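Local coordinates for nucleoid-associated protein HP_0035 (Helicobacter pylori, PDB 3F42) that probably binds DNA as a homodimer and alters its conformation, with a possible part in nucleoid organization and gene regulation, at residues E23-H31 with S41-E49. Sequence-based numbering, arbitrary orientation. Where two conformers were deposited one is given.
Sequences EEKNKDTIH and SVSFNGLGE. With EDO (1,2-ethanediol), chain D.
His31 and Phe44 form an antiparallel hydrogen-bonded pair: His31 N gives to Phe44 O at 2.8 Å, nearly straight at 174°, and Phe44 N returns a bond to His31 O at 2.9 Å. Three CA-H...O contacts supplement them, the shortest from Asn45 CA to Thr29 O at 3.2 Å. Where the helix ends, Asn26 O, which also accepts from Thr29 N, takes a weak, bent bond from Gly46 N. Van der Waals contact centres on Leu47: its CD1 packs on the Lys27 methylenes, 3.8 Å from Lys27 CG, while its CD2 edges the Glu23 carboxylate, 3.3 Å from Glu23 OE1. That carboxylate is held by Asn26 ND2, in the amide plane and nearly along the C-O axis of OE1, and by a salt bridge from OE2 to Arg85 of helix 63-93. Such contacts tie the end of helix 5-27 to the beta hairpin of strands 30-35 and 40-45, within the helix-sheet-helix fold of the YbaB/EbfC family; Arg85 also bonds Gly46 O. Asn45 to Gly48 make a type I turn on the way to strand 50-55, with an Asx turn inside it. With chi1 at 70°, the Asn45 amide swings over this turn, and Asn45 OD1 takes Leu47 N (2.9 Å) and Glu49 N from opposite faces of its plane. Asn45 ND2 meets Glu49 OE1 at 3.0 Å on its anti side, tilted out of the carboxylate plane, fixing the amide's rotation. The extended Lys27 chain passes Asn45 ND2 with its CG, and a water links NZ, weakly, to Glu49 OE1. Ethanediol sits at Glu49 OE2, and Leu47 O bonds Tyr78 OH of the second subunit.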
loop_
_atom_site.group_PDB
_atom_site.type_symbol
_atom_site.label_atom_id
_atom_site.label_comp_id
_atom_site.label_asym_id
_atom_site.label_seq_id
_atom_site.Cartn_x
_atom_site.Cartn_y
_atom_site.Cartn_z
ATOM N N GLU A 23 0.291 -11.319 -7.617
ATOM C CA GLU A 23 -0.884 -11.406 -8.477
ATOM C C GLU A 23 -0.495 -11.897 -9.874
ATOM O O GLU A 23 -1.248 -12.662 -10.505
ATOM C CB GLU A 23 -1.659 -10.087 -8.608
ATOM C CG GLU A 23 -2.646 -9.737 -7.511
ATOM C CD GLU A 23 -3.807 -10.760 -7.336
ATOM O OE1 GLU A 23 -3.527 -11.984 -7.236
ATOM O OE2 GLU A 23 -4.970 -10.317 -7.250
ATOM N N GLU A 24 0.651 -11.445 -10.379
ATOM C CA GLU A 24 1.121 -11.950 -11.682
ATOM C C GLU A 24 1.368 -13.469 -11.647
ATOM O O GLU A 24 0.960 -14.197 -12.574
ATOM C CB GLU A 24 2.335 -11.159 -12.224
ATOM C CG GLU A 24 3.644 -11.331 -11.474
ATOM C CD GLU A 24 4.854 -10.798 -12.240
ATOM O OE1 GLU A 24 5.322 -9.678 -11.924
ATOM O OE2 GLU A 24 5.339 -11.502 -13.154
ATOM N N LYS A 25 1.998 -13.956 -10.579
ATOM C CA LYS A 25 2.209 -15.383 -10.384
ATOM C C LYS A 25 0.858 -16.104 -10.284
ATOM O O LYS A 25 0.672 -17.152 -10.880
ATOM C CB LYS A 25 3.032 -15.618 -9.125
ATOM C CG LYS A 25 3.406 -17.040 -8.875
ATOM C CD LYS A 25 4.558 -17.068 -7.901
ATOM C CE LYS A 25 5.369 -18.351 -7.989
ATOM N NZ LYS A 25 6.529 -18.185 -7.030
ATOM N N ASN A 26 -0.077 -15.546 -9.514
ATOM C CA ASN A 26 -1.394 -16.173 -9.393
ATOM C C ASN A 26 -2.059 -16.306 -10.766
ATOM O O ASN A 26 -2.686 -17.331 -11.056
ATOM C CB ASN A 26 -2.324 -15.354 -8.510
ATOM C CG ASN A 26 -1.955 -15.422 -7.065
ATOM O OD1 ASN A 26 -1.359 -16.406 -6.601
ATOM N ND2 ASN A 26 -2.295 -14.363 -6.322
ATOM N N LYS A 27 -1.952 -15.258 -11.581
ATOM C CA LYS A 27 -2.622 -15.245 -12.880
ATOM C C LYS A 27 -2.080 -16.394 -13.768
ATOM O O LYS A 27 -2.808 -17.008 -14.563
ATOM C CB LYS A 27 -2.418 -13.894 -13.566
ATOM C CG LYS A 27 -3.242 -13.744 -14.844
ATOM C CD LYS A 27 -2.884 -12.500 -15.551
ATOM C CE LYS A 27 -3.691 -12.410 -16.842
ATOM N NZ LYS A 27 -3.801 -10.965 -17.191
ATOM N N ASP A 28 -0.815 -16.721 -13.569
ATOM C CA ASP A 28 -0.155 -17.825 -14.285
ATOM C C ASP A 28 -0.395 -19.234 -13.727
ATOM O O ASP A 28 0.091 -20.216 -14.294
ATOM C CB ASP A 28 1.338 -17.549 -14.292
ATOM C CG ASP A 28 1.844 -17.176 -15.638
ATOM O OD1 ASP A 28 1.062 -17.186 -16.639
ATOM O OD2 ASP A 28 3.060 -16.899 -15.689
ATOM N N THR A 29 -1.140 -19.363 -12.636
ATOM C CA THR A 29 -1.325 -20.658 -11.987
ATOM C C THR A 29 -2.670 -21.206 -12.424
ATOM O O THR A 29 -3.669 -20.504 -12.295
ATOM C CB THR A 29 -1.227 -20.503 -10.458
ATOM O OG1 THR A 29 0.073 -19.929 -10.136
ATOM C CG2 THR A 29 -1.383 -21.834 -9.753
ATOM N N ILE A 30 -2.720 -22.453 -12.893
ATOM C CA ILE A 30 -4.032 -23.054 -13.313
ATOM C C ILE A 30 -4.500 -24.088 -12.301
ATOM O O ILE A 30 -3.704 -24.944 -11.892
ATOM C CB ILE A 30 -3.890 -23.753 -14.688
ATOM C CG1 ILE A 30 -3.363 -22.759 -15.715
ATOM C CG2 ILE A 30 -5.256 -24.386 -15.171
ATOM C CD1 ILE A 30 -2.942 -23.448 -17.079
ATOM N N HIS A 31 -5.781 -24.013 -11.904
ATOM C CA HIS A 31 -6.399 -25.010 -11.015
ATOM C C HIS A 31 -7.555 -25.642 -11.776
ATOM O O HIS A 31 -8.422 -24.937 -12.248
ATOM C CB HIS A 31 -6.961 -24.366 -9.723
ATOM C CG HIS A 31 -7.648 -25.357 -8.815
ATOM N ND1 HIS A 31 -9.013 -25.592 -8.853
ATOM C CD2 HIS A 31 -7.157 -26.185 -7.862
ATOM C CE1 HIS A 31 -9.322 -26.528 -7.971
ATOM N NE2 HIS A 31 -8.216 -26.906 -7.359
ATOM N N SER A 41 -15.184 -30.538 -16.740
ATOM C CA SER A 41 -13.896 -30.048 -16.281
ATOM C C SER A 41 -13.955 -28.535 -16.340
ATOM O O SER A 41 -14.366 -27.965 -17.378
ATOM C CB SER A 41 -12.777 -30.545 -17.175
ATOM O OG SER A 41 -11.531 -30.210 -16.575
ATOM N N VAL A 42 -13.520 -27.895 -15.262
ATOM C CA VAL A 42 -13.392 -26.426 -15.272
ATOM C C VAL A 42 -11.985 -26.049 -14.860
ATOM O O VAL A 42 -11.387 -26.728 -14.039
ATOM C CB VAL A 42 -14.420 -25.699 -14.400
ATOM C CG1 VAL A 42 -15.831 -26.042 -14.899
ATOM C CG2 VAL A 42 -14.244 -26.096 -12.909
ATOM N N SER A 43 -11.454 -25.003 -15.475
ATOM C CA SER A 43 -10.130 -24.505 -15.085
ATOM C C SER A 43 -10.211 -23.023 -14.733
ATOM O O SER A 43 -10.726 -22.208 -15.501
ATOM C CB SER A 43 -9.116 -24.689 -16.218
ATOM O OG SER A 43 -8.973 -26.065 -16.506
ATOM N N PHE A 44 -9.607 -22.695 -13.599
ATOM C CA PHE A 44 -9.495 -21.326 -13.144
ATOM C C PHE A 44 -8.045 -20.923 -13.099
ATOM O O PHE A 44 -7.176 -21.753 -12.787
ATOM C CB PHE A 44 -10.009 -21.225 -11.718
ATOM C CG PHE A 44 -11.511 -21.399 -11.590
ATOM C CD1 PHE A 44 -12.348 -20.297 -11.732
ATOM C CD2 PHE A 44 -12.077 -22.653 -11.311
ATOM C CE1 PHE A 44 -13.732 -20.416 -11.603
ATOM C CE2 PHE A 44 -13.488 -22.776 -11.172
ATOM C CZ PHE A 44 -14.298 -21.643 -11.322
ATOM N N ASN A 45 -7.796 -19.642 -13.308
ATOM C CA ASN A 45 -6.487 -19.130 -12.895
ATOM C C ASN A 45 -6.524 -18.704 -11.425
ATOM O O ASN A 45 -7.575 -18.742 -10.770
ATOM C CB ASN A 45 -5.989 -18.043 -13.856
ATOM C CG ASN A 45 -6.777 -16.739 -13.773
ATOM O OD1 ASN A 45 -7.455 -16.427 -12.778
ATOM N ND2 ASN A 45 -6.699 -15.961 -14.848
ATOM N N GLY A 46 -5.369 -18.305 -10.895
ATOM C CA GLY A 46 -5.260 -18.000 -9.485
ATOM C C GLY A 46 -5.848 -16.659 -9.105
ATOM O O GLY A 46 -5.862 -16.301 -7.920
ATOM N N LEU A 47 -6.379 -15.935 -10.085
ATOM C CA LEU A 47 -7.185 -14.731 -9.797
ATOM C C LEU A 47 -8.644 -15.129 -9.630
ATOM O O LEU A 47 -9.477 -14.311 -9.237
ATOM C CB LEU A 47 -7.102 -13.708 -10.938
ATOM C CG LEU A 47 -5.685 -13.276 -11.312
ATOM C CD1 LEU A 47 -5.730 -12.209 -12.432
ATOM C CD2 LEU A 47 -4.974 -12.714 -10.097
ATOM N N GLY A 48 -8.968 -16.370 -9.938
ATOM C CA GLY A 48 -10.372 -16.830 -9.886
ATOM C C GLY A 48 -11.155 -16.659 -11.167
ATOM O O GLY A 48 -12.373 -16.897 -11.208
ATOM N N GLU A 49 -10.484 -16.259 -12.230
ATOM C CA GLU A 49 -11.099 -16.213 -13.575
ATOM C C GLU A 49 -11.229 -17.612 -14.172
ATOM O O GLU A 49 -10.314 -18.461 -14.067
ATOM C CB GLU A 49 -10.252 -15.332 -14.502
ATOM C CG GLU A 49 -10.189 -13.895 -13.932
ATOM C CD GLU A 49 -9.159 -12.964 -14.566
ATOM O OE1 GLU A 49 -8.208 -13.432 -15.213
ATOM O OE2 GLU A 49 -9.298 -11.735 -14.336
HETATM C C1 EDO D . -11.534 -10.113 -10.945
HETATM O O1 EDO D . -10.391 -10.930 -11.232
HETATM C C2 EDO D . -12.625 -10.468 -11.949
HETATM O O2 EDO D . -12.104 -10.696 -13.276
HETATM O O HOH W 1 -6.827 -11.170 -15.975
#